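Side-chain contacts in alpha-2,3-sialyltransferase (Campylobacter jejuni, PDB 2P2V), which probably transfers sialic acid from CMP-sialic acid to galactose-terminated acceptors in an alpha-2,3 linkage, this chain being the N-terminal catalytic part of a longer membrane protein: residues A[232-235]-A[236-240]; A[80-83]-A[84-87]; A[268-271]-A[272-276]. All blocks are in the same frame, centred on the assembly; numbering follows the deposited sequence.

Contact 1. Residues A[232-235]-A[236-240]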
ATOM      1  N   SER A 232       2.932 -15.451  45.941  1.00 51.84           N
ATOM      2  CA  SER A 232       3.715 -14.932  44.824  1.00 51.38           C
ATOM      3  C   SER A 232       4.069 -13.492  45.067  1.00 51.26           C
ATOM      4  O   SER A 232       3.269 -12.734  45.628  1.00 51.32           O
ATOM      5  CB  SER A 232       2.885 -14.959  43.555  1.00 51.67           C
ATOM      6  OG  SER A 232       1.801 -14.046  43.703  1.00 53.73           O
ATOM      7  N   ILE A 233       5.249 -13.114  44.583  1.00 50.38           N
ATOM      8  CA  ILE A 233       5.717 -11.724  44.555  1.00 50.08           C
ATOM      9  C   ILE A 233       4.661 -10.725  44.056  1.00 48.92           C
ATOM     10  O   ILE A 233       4.543  -9.601  44.574  1.00 48.66           O
ATOM     11  CB  ILE A 233       6.957 -11.607  43.643  1.00 50.59           C
ATOM     12  CG1 ILE A 233       8.196 -12.191  44.330  1.00 52.09           C
ATOM     13  CG2 ILE A 233       7.215 -10.170  43.274  1.00 52.04           C
ATOM     14  CD1 ILE A 233       8.462 -11.634  45.738  1.00 54.85           C
ATOM     15  N   LEU A 234       3.918 -11.117  43.023  1.00 47.11           N
ATOM     16  CA  LEU A 234       2.964 -10.204  42.426  1.00 46.16           C
ATOM     17  C   LEU A 234       2.015  -9.642  43.476  1.00 46.21           C
ATOM     18  O   LEU A 234       1.551  -8.505  43.349  1.00 45.47           O
ATOM     19  CB  LEU A 234       2.163 -10.894  41.317  1.00 45.47           C
ATOM     20  CG  LEU A 234       1.255  -9.996  40.489  1.00 43.90           C
ATOM     21  CD1 LEU A 234       2.061  -9.160  39.528  1.00 41.56           C
ATOM     22  CD2 LEU A 234       0.233 -10.822  39.742  1.00 44.42           C
ATOM     23  N   ALA A 235       1.704 -10.458  44.493  1.00 46.80           N
ATOM     24  CA  ALA A 235       0.620 -10.110  45.442  1.00 46.94           C
ATOM     25  C   ALA A 235       1.036  -8.954  46.371  1.00 47.37           C
ATOM     26  O   ALA A 235       0.181  -8.292  46.990  1.00 48.05           O
ATOM     27  CB  ALA A 235       0.203 -11.335  46.240  1.00 46.80           C
ATOM     28  N   ASN A 236       2.346  -8.705  46.427  1.00 46.97           N
ATOM     29  CA  ASN A 236       2.926  -7.544  47.120  1.00 47.04           C
ATOM     30  C   ASN A 236       2.750  -6.242  46.369  1.00 46.59           C
ATOM     31  O   ASN A 236       3.067  -5.175  46.904  1.00 46.60           O
ATOM     32  CB  ASN A 236       4.418  -7.737  47.327  1.00 47.32           C
ATOM     33  CG  ASN A 236       4.741  -8.864  48.282  1.00 49.94           C
ATOM     34  OD1 ASN A 236       3.889  -9.318  49.054  1.00 49.67           O
ATOM     35  ND2 ASN A 236       5.993  -9.335  48.228  1.00 50.83           N
ATOM     36  N   HIS A 237       2.284  -6.327  45.117  1.00 45.16           N
ATOM     37  CA  HIS A 237       2.130  -5.137  44.274  1.00 43.72           C
ATOM     38  C   HIS A 237       0.746  -4.906  43.775  1.00 42.39           C
ATOM     39  O   HIS A 237       0.367  -3.758  43.532  1.00 42.36           O
ATOM     40  CB  HIS A 237       3.069  -5.212  43.099  1.00 43.16           C
ATOM     41  CG  HIS A 237       4.492  -5.237  43.503  1.00 44.10           C
ATOM     42  ND1 HIS A 237       5.172  -4.096  43.874  1.00 44.59           N
ATOM     43  CD2 HIS A 237       5.364  -6.261  43.627  1.00 42.65           C
ATOM     44  CE1 HIS A 237       6.413  -4.419  44.190  1.00 45.20           C
ATOM     45  NE2 HIS A 237       6.557  -5.723  44.040  1.00 45.60           N
ATOM     46  N   PHE A 238       0.001  -5.997  43.608  1.00 41.00           N
ATOM     47  CA  PHE A 238      -1.413  -5.929  43.289  1.00 40.03           C
ATOM     48  C   PHE A 238      -2.166  -6.699  44.341  1.00 40.15           C
ATOM     49  O   PHE A 238      -1.637  -7.712  44.849  1.00 40.33           O
ATOM     50  CB  PHE A 238      -1.657  -6.501  41.881  1.00 39.92           C
ATOM     51  CG  PHE A 238      -0.940  -5.720  40.843  1.00 38.61           C
ATOM     52  CD1 PHE A 238       0.370  -6.046  40.497  1.00 39.87           C
ATOM     53  CD2 PHE A 238      -1.504  -4.570  40.324  1.00 38.80           C
ATOM     54  CE1 PHE A 238       1.061  -5.265  39.589  1.00 36.31           C
ATOM     55  CE2 PHE A 238      -0.814  -3.800  39.401  1.00 38.19           C
ATOM     56  CZ  PHE A 238       0.476  -4.149  39.066  1.00 37.02           C
ATOM     57  N   PRO A 239      -3.376  -6.214  44.693  1.00 39.48           N
ATOM     58  CA  PRO A 239      -4.220  -6.891  45.683  1.00 40.19           C
ATOM     59  C   PRO A 239      -4.637  -8.272  45.207  1.00 40.34           C
ATOM     60  O   PRO A 239      -5.095  -8.424  44.048  1.00 39.34           O
ATOM     61  CB  PRO A 239      -5.476  -6.008  45.728  1.00 39.64           C
ATOM     62  CG  PRO A 239      -5.457  -5.247  44.415  1.00 40.31           C
ATOM     63  CD  PRO A 239      -4.015  -4.990  44.190  1.00 39.64           C
ATOM     64  N   LEU A 240      -4.515  -9.266  46.095  1.00 40.48           N
ATOM     65  CA  LEU A 240      -5.215 -10.526  45.881  1.00 39.94           C
ATOM     66  C   LEU A 240      -6.698 -10.283  45.725  1.00 39.27           C
ATOM     67  O   LEU A 240      -7.326  -9.479  46.451  1.00 40.11           O
ATOM     68  CB  LEU A 240      -4.967 -11.546  47.004  1.00 40.18           C
ATOM     69  CG  LEU A 240      -3.564 -12.071  47.267  1.00 41.90           C
ATOM     70  CD1 LEU A 240      -3.590 -12.861  48.582  1.00 41.77           C
ATOM     71  CD2 LEU A 240      -3.032 -12.938  46.099  1.00 42.85           C
TER
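The phenyl ring of Phe238 is met obliquely by Leu234, whose CD1 lies 3.7 Å from the ring's CD1 and somewhat farther from CE1. The imidazole of His237 also takes an oblique neighbour: its CD2 is 3.6 Å from the carbonyl O of Ile233. Leu234 reaches the phenyl ring because its CG is anti to the backbone N (chi1 -172°), which carries the isobutyl group along the turn toward the residue four places on. Leu234 O is gripped twice, by His237 N at 2.9 Å and by Phe238 N at 3.0 Å; the Phe238 bond is the straighter at the acceptor, while His237 N comes from above the carbonyl plane. One step earlier, Asn236 N donates to Ile233 O at 3.0 Å. Beyond the turn, the chain doubles back and sets Leu240 CD2 3.6 Å from Ala235 CB, apolar carbon against apolar carbon. Phe238 also packs on Leu214 of helix 207-221 and on Ile225 of strand 224-227, and Leu234 on Phe173 and Ala227. A short 3-10 turn of this kind, with i-to-i+3 bonds and a final i-to-i+4 bond, reverses the chain after strand 224-227, outermost at that end of this chain's Rossmann-like parallel sheet.

Contact 2. Residues A[80-83]-A[84-87]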
ATOM      1  N   ALA A  80       0.029 -25.053  18.322  1.00 21.97           N
ATOM      2  CA  ALA A  80      -1.386 -24.728  18.645  1.00 21.37           C
ATOM      3  C   ALA A  80      -2.444 -25.456  17.788  1.00 22.22           C
ATOM      4  O   ALA A  80      -3.521 -25.866  18.308  1.00 22.66           O
ATOM      5  CB  ALA A  80      -1.538 -23.185  18.590  1.00 23.19           C
ATOM      6  N   LYS A  81      -2.219 -25.586  16.481  1.00 20.83           N
ATOM      7  CA  LYS A  81      -3.089 -26.346  15.597  1.00 22.42           C
ATOM      8  C   LYS A  81      -3.106 -27.822  16.003  1.00 23.33           C
ATOM      9  O   LYS A  81      -4.164 -28.418  15.999  1.00 24.80           O
ATOM     10  CB  LYS A  81      -2.657 -26.261  14.139  1.00 21.49           C
ATOM     11  CG  LYS A  81      -2.784 -24.934  13.486  1.00 23.46           C
ATOM     12  CD  LYS A  81      -4.283 -24.676  13.229  1.00 28.74           C
ATOM     13  CE  LYS A  81      -4.418 -23.333  12.649  1.00 29.43           C
ATOM     14  NZ  LYS A  81      -5.834 -23.073  12.240  1.00 33.00           N
ATOM     15  N   GLN A  82      -1.969 -28.360  16.415  1.00 23.16           N
ATOM     16  CA  GLN A  82      -1.972 -29.734  16.914  1.00 25.08           C
ATOM     17  C   GLN A  82      -2.671 -29.903  18.296  1.00 25.93           C
ATOM     18  O   GLN A  82      -3.313 -30.916  18.523  1.00 26.68           O
ATOM     19  CB  GLN A  82      -0.548 -30.243  16.978  1.00 25.88           C
ATOM     20  CG  GLN A  82       0.052 -30.420  15.590  1.00 26.71           C
ATOM     21  CD  GLN A  82      -0.735 -31.370  14.719  1.00 30.63           C
ATOM     22  OE1 GLN A  82      -1.143 -32.455  15.171  1.00 32.34           O
ATOM     23  NE2 GLN A  82      -0.907 -31.009  13.451  1.00 25.94           N
ATOM     24  N   LEU A  83      -2.515 -28.932  19.196  1.00 26.49           N
ATOM     25  CA  LEU A  83      -3.217 -28.944  20.491  1.00 27.15           C
ATOM     26  C   LEU A  83      -4.685 -29.002  20.212  1.00 27.12           C
ATOM     27  O   LEU A  83      -5.417 -29.707  20.897  1.00 29.05           O
ATOM     28  CB  LEU A  83      -2.893 -27.700  21.328  1.00 26.07           C
ATOM     29  CG  LEU A  83      -1.438 -27.574  21.791  1.00 27.60           C
ATOM     30  CD1 LEU A  83      -1.187 -26.269  22.411  1.00 26.70           C
ATOM     31  CD2 LEU A  83      -1.061 -28.724  22.761  1.00 26.07           C
ATOM     32  N   ILE A  84      -5.128 -28.263  19.202  1.00 27.54           N
ATOM     33  CA  ILE A  84      -6.559 -28.149  18.870  1.00 28.87           C
ATOM     34  C   ILE A  84      -7.081 -29.440  18.228  1.00 30.79           C
ATOM     35  O   ILE A  84      -8.092 -30.002  18.677  1.00 31.47           O
ATOM     36  CB  ILE A  84      -6.831 -26.973  17.911  1.00 28.39           C
ATOM     37  CG1 ILE A  84      -6.523 -25.646  18.618  1.00 28.04           C
ATOM     38  CG2 ILE A  84      -8.245 -27.076  17.301  1.00 28.92           C
ATOM     39  CD1 ILE A  84      -6.240 -24.479  17.724  1.00 29.21           C
ATOM     40  N   LEU A  85      -6.408 -29.874  17.158  1.00 31.38           N
ATOM     41  CA  LEU A  85      -6.699 -31.160  16.514  1.00 32.57           C
ATOM     42  C   LEU A  85      -6.684 -32.379  17.455  1.00 33.35           C
ATOM     43  O   LEU A  85      -7.446 -33.319  17.224  1.00 33.75           O
ATOM     44  CB  LEU A  85      -5.717 -31.419  15.348  1.00 32.49           C
ATOM     45  CG  LEU A  85      -5.799 -30.514  14.114  1.00 34.14           C
ATOM     46  CD1 LEU A  85      -4.576 -30.722  13.232  1.00 34.94           C
ATOM     47  CD2 LEU A  85      -7.082 -30.736  13.298  1.00 36.38           C
ATOM     48  N   LYS A  86      -5.797 -32.397  18.453  1.00 34.29           N
ATOM     49  CA  LYS A  86      -5.664 -33.525  19.378  1.00 35.80           C
ATOM     50  C   LYS A  86      -6.606 -33.391  20.576  1.00 37.21           C
ATOM     51  O   LYS A  86      -6.524 -34.188  21.534  1.00 36.35           O
ATOM     52  CB  LYS A  86      -4.232 -33.627  19.870  1.00 36.71           C
ATOM     53  CG  LYS A  86      -3.228 -34.129  18.798  1.00 38.23           C
ATOM     54  CD  LYS A  86      -1.857 -34.392  19.423  1.00 41.66           C
ATOM     55  CE  LYS A  86      -1.992 -35.192  20.776  1.00 45.45           C
ATOM     56  NZ  LYS A  86      -0.784 -35.308  21.691  1.00 39.86           N
ATOM     57  N   ASN A  87      -7.483 -32.386  20.505  1.00 37.04           N
ATOM     58  CA  ASN A  87      -8.419 -32.021  21.582  1.00 37.65           C
ATOM     59  C   ASN A  87      -7.745 -31.757  22.978  1.00 36.97           C
ATOM     60  O   ASN A  87      -8.348 -32.023  24.031  1.00 37.34           O
ATOM     61  CB  ASN A  87      -9.565 -33.083  21.692  1.00 39.41           C
ATOM     62  CG  ASN A  87     -10.362 -33.256  20.392  1.00 42.51           C
ATOM     63  OD1 ASN A  87     -10.890 -32.299  19.826  1.00 48.44           O
ATOM     64  ND2 ASN A  87     -10.482 -34.501  19.937  1.00 47.82           N
TER
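This is a helix C-terminal contact, in which Gln82 and Leu85, together with Lys86 and Ile84, pack round the last turn of helix 73-85 in the beta-alpha-beta unit of strands 62-68 and 90-96. Three i-to-i+4 bonds carry the turn: Ile84 N to Ala80 O, Leu85 N to Lys81 O at 2.9 Å, nearly straight at the hydrogen (172°), and Lys86 N to Gln82 O. The helix then closes in a Schellman motif: Glu88 N returns to Leu83 O, Asn87 N bonds Ile84 O at 3.1 Å, and Asn87 takes the positive phi (54°) of the C-prime position. Among side chains, Gln82 bends at chi2 (-58°) and brings its amide NE2 to 3.7 Å from Leu85 CD1, an oblique meeting of amide and methyl. That same NE2 is hydrogen-bonded to Tyr139 OH of the second subunit, so the amide is probably held at the interface. Leu85 CG sits 3.3 Å from Lys81 O, and Lys86 lays CB and CG, each at 3.2 Å, against Gln82 O before its NZ turns to a salt bridge with Glu88 and a hydrogen bond to Asn256 O. Lys81 NZ is paired with Asp119. The helix end rests on Ile94 and Ile91 of strand 90-96 through Ala80 and Ile84, and meets the loop residue Ile258 through Leu83.

Contact 3. Residues A[268-271]-A[272-276]. With EDO (1,2-ethanediol), chain F.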
ATOM      1  N   PRO A 268       8.874 -27.180   1.257  1.00 26.56           N
ATOM      2  CA  PRO A 268       9.265 -25.987   0.502  1.00 25.58           C
ATOM      3  C   PRO A 268       8.827 -24.705   1.239  1.00 24.23           C
ATOM      4  O   PRO A 268       9.562 -23.760   1.307  1.00 21.91           O
ATOM      5  CB  PRO A 268       8.530 -26.152  -0.808  1.00 26.03           C
ATOM      6  CG  PRO A 268       8.496 -27.633  -0.985  1.00 28.36           C
ATOM      7  CD  PRO A 268       8.100 -28.107   0.412  1.00 27.63           C
ATOM      8  N   GLY A 269       7.660 -24.735   1.851  1.00 23.80           N
ATOM      9  CA  GLY A 269       7.162 -23.519   2.535  1.00 23.69           C
ATOM     10  C   GLY A 269       7.906 -23.189   3.815  1.00 23.53           C
ATOM     11  O   GLY A 269       8.245 -22.043   4.037  1.00 23.40           O
ATOM     12  N   VAL A 270       8.147 -24.196   4.654  1.00 24.03           N
ATOM     13  CA  VAL A 270       8.918 -24.024   5.886  1.00 24.21           C
ATOM     14  C   VAL A 270      10.321 -23.607   5.507  1.00 25.28           C
ATOM     15  O   VAL A 270      10.885 -22.713   6.138  1.00 24.20           O
ATOM     16  CB  VAL A 270       8.936 -25.313   6.781  1.00 25.17           C
ATOM     17  CG1 VAL A 270       9.961 -25.200   7.877  1.00 25.20           C
ATOM     18  CG2 VAL A 270       7.575 -25.515   7.474  1.00 25.92           C
ATOM     19  N   SER A 271      10.936 -24.258   4.499  1.00 27.33           N
ATOM     20  CA  SER A 271      12.325 -23.840   4.175  1.00 26.47           C
ATOM     21  C   SER A 271      12.409 -22.400   3.691  1.00 26.41           C
ATOM     22  O   SER A 271      13.319 -21.695   4.057  1.00 26.56           O
ATOM     23  CB  SER A 271      13.090 -24.839   3.235  1.00 29.43           C
ATOM     24  OG  SER A 271      12.229 -25.262   2.227  1.00 36.16           O
ATOM     25  N   PHE A 272      11.465 -21.987   2.843  1.00 24.53           N
ATOM     26  CA  PHE A 272      11.365 -20.647   2.356  1.00 24.15           C
ATOM     27  C   PHE A 272      11.291 -19.694   3.555  1.00 24.01           C
ATOM     28  O   PHE A 272      12.018 -18.692   3.642  1.00 23.54           O
ATOM     29  CB  PHE A 272      10.087 -20.484   1.478  1.00 25.12           C
ATOM     30  CG  PHE A 272       9.924 -19.072   0.964  1.00 26.22           C
ATOM     31  CD1 PHE A 272       9.368 -18.094   1.800  1.00 29.36           C
ATOM     32  CD2 PHE A 272      10.387 -18.715  -0.309  1.00 26.51           C
ATOM     33  CE1 PHE A 272       9.277 -16.781   1.392  1.00 25.52           C
ATOM     34  CE2 PHE A 272      10.241 -17.405  -0.756  1.00 31.43           C
ATOM     35  CZ  PHE A 272       9.708 -16.425   0.117  1.00 28.74           C
ATOM     36  N   TYR A 273      10.362 -20.010   4.455  1.00 23.25           N
ATOM     37  CA  TYR A 273      10.120 -19.179   5.661  1.00 22.88           C
ATOM     38  C   TYR A 273      11.342 -19.021   6.557  1.00 24.49           C
ATOM     39  O   TYR A 273      11.733 -17.887   6.906  1.00 22.71           O
ATOM     40  CB  TYR A 273       8.967 -19.802   6.424  1.00 23.71           C
ATOM     41  CG  TYR A 273       8.531 -18.956   7.605  1.00 25.28           C
ATOM     42  CD1 TYR A 273       7.373 -18.173   7.523  1.00 25.17           C
ATOM     43  CD2 TYR A 273       9.273 -18.936   8.790  1.00 21.65           C
ATOM     44  CE1 TYR A 273       6.981 -17.369   8.626  1.00 25.25           C
ATOM     45  CE2 TYR A 273       8.876 -18.174   9.888  1.00 25.37           C
ATOM     46  CZ  TYR A 273       7.749 -17.389   9.784  1.00 26.93           C
ATOM     47  OH  TYR A 273       7.323 -16.611  10.861  1.00 29.10           O
ATOM     48  N   LYS A 274      12.028 -20.154   6.828  1.00 25.90           N
ATOM     49  CA  LYS A 274      13.170 -20.155   7.726  1.00 27.58           C
ATOM     50  C   LYS A 274      14.363 -19.496   7.079  1.00 30.48           C
ATOM     51  O   LYS A 274      15.224 -18.920   7.768  1.00 32.19           O
ATOM     52  CB  LYS A 274      13.545 -21.589   8.087  1.00 27.87           C
ATOM     53  CG  LYS A 274      12.708 -22.208   9.138  1.00 28.06           C
ATOM     54  CD  LYS A 274      13.111 -23.643   9.386  1.00 32.32           C
ATOM     55  CE  LYS A 274      12.399 -24.185  10.608  1.00 33.07           C
ATOM     56  NZ  LYS A 274      12.915 -25.541  10.944  1.00 35.98           N
ATOM     57  N   ASN A 275      14.487 -19.622   5.766  1.00 32.92           N
ATOM     58  CA  ASN A 275      15.561 -18.961   4.987  0.50 34.49           C
ATOM     59  C   ASN A 275      15.484 -17.452   5.134  1.00 35.88           C
ATOM     60  O   ASN A 275      16.476 -16.763   5.384  1.00 34.77           O
ATOM     61  CB  ASN A 275      15.454 -19.312   3.495  0.50 34.25           C
ATOM     62  CG  ASN A 275      16.514 -18.609   2.632  0.50 35.96           C
ATOM     63  OD1 ASN A 275      17.682 -18.963   2.676  0.50 38.00           O
ATOM     64  ND2 ASN A 275      16.095 -17.624   1.830  0.50 35.33           N
ATOM     65  N   GLN A 276      14.256 -16.944   4.959  1.00 37.19           N
ATOM     66  CA  GLN A 276      13.998 -15.523   5.057  1.00 40.34           C
ATOM     67  C   GLN A 276      14.203 -15.038   6.468  1.00 41.38           C
ATOM     68  O   GLN A 276      14.874 -14.026   6.670  1.00 43.12           O
ATOM     69  CB  GLN A 276      12.592 -15.217   4.597  1.00 40.49           C
ATOM     70  CG  GLN A 276      12.446 -15.340   3.128  1.00 44.97           C
ATOM     71  CD  GLN A 276      11.501 -14.304   2.591  1.00 50.65           C
ATOM     72  OE1 GLN A 276      10.529 -13.944   3.256  1.00 51.33           O
ATOM     73  NE2 GLN A 276      11.765 -13.823   1.377  1.00 50.30           N
TER
HETATM   74  C1  EDO F 704       8.684 -14.964   6.211  1.00 54.82           C
HETATM   75  O1  EDO F 704       7.427 -14.355   6.510  1.00 46.46           O
HETATM   76  C2  EDO F 704       9.796 -14.236   6.941  1.00 55.13           C
HETATM   77  O2  EDO F 704      10.193 -15.109   8.001  1.00 58.29           O
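Val270 and Lys274 run side by side on the first turns of helix 268-283, pointing the same way. Val270 CG1 stands anti to the backbone N (chi1 168°) and lies 3.8 Å from both CD and CE of Lys274, whose chain is extended beyond CG; NZ goes on to a weak hydrogen bond with Thr264. Beneath them Lys274 N donates to Val270 O at 2.9 Å, one of four i-to-i+4 backbone bonds linking 268-271 to 272-275. Phe272 and Tyr273 both swing CG anti to the backbone N, carrying their rings away from residues 268-271: Phe272 toward Phe116 of helix 107-116 and toward Pro102 of the second subunit, Tyr273 toward Phe109 and an edge-to-face meeting with Phe116. Ser271 OG, set between the backbone N and the carbonyl carbon (chi1 42°), is hydrogen-bonded to Thr267 O. Ethanediol O2 lies 3.7 Å above the centre of the Tyr273 ring and gives a weak bond of 3.4 Å to Tyr273 O. Gln276 OE1 is hydrogen-bonded to Gln112 NE2. Helix backbone bonds thus carry the contact, with one apolar side-chain pair beside them; the diol, probably from the crystallisation liquor, touches a ring face, a backbone carbonyl and a glutamine.

All three are local turns, and none touches another. Contact 1 buries Leu234 and Phe238 but exposes Asn236 and His237; contact 2 buries Ala80 and Leu83 and exposes Leu85 to Asn87; contact 3 buries Gly269, Val270 and Tyr273, with Pro268 exposed. Contacts 2 and 3, nearest atoms about 12 Å apart, share helix 73-85 and the second subunit, which contact 2 meets through an amide-to-hydroxyl bond at a helix end and contact 3 by packing at a helix start. Contact 1, across the chain's centre, touches no other chain and sits closest to the bound CMP-sialic acid analogue. Lysine salt bridges mark contact 2, a doubly accepting carbonyl contact 1, valine beside lysine methylenes contact 3.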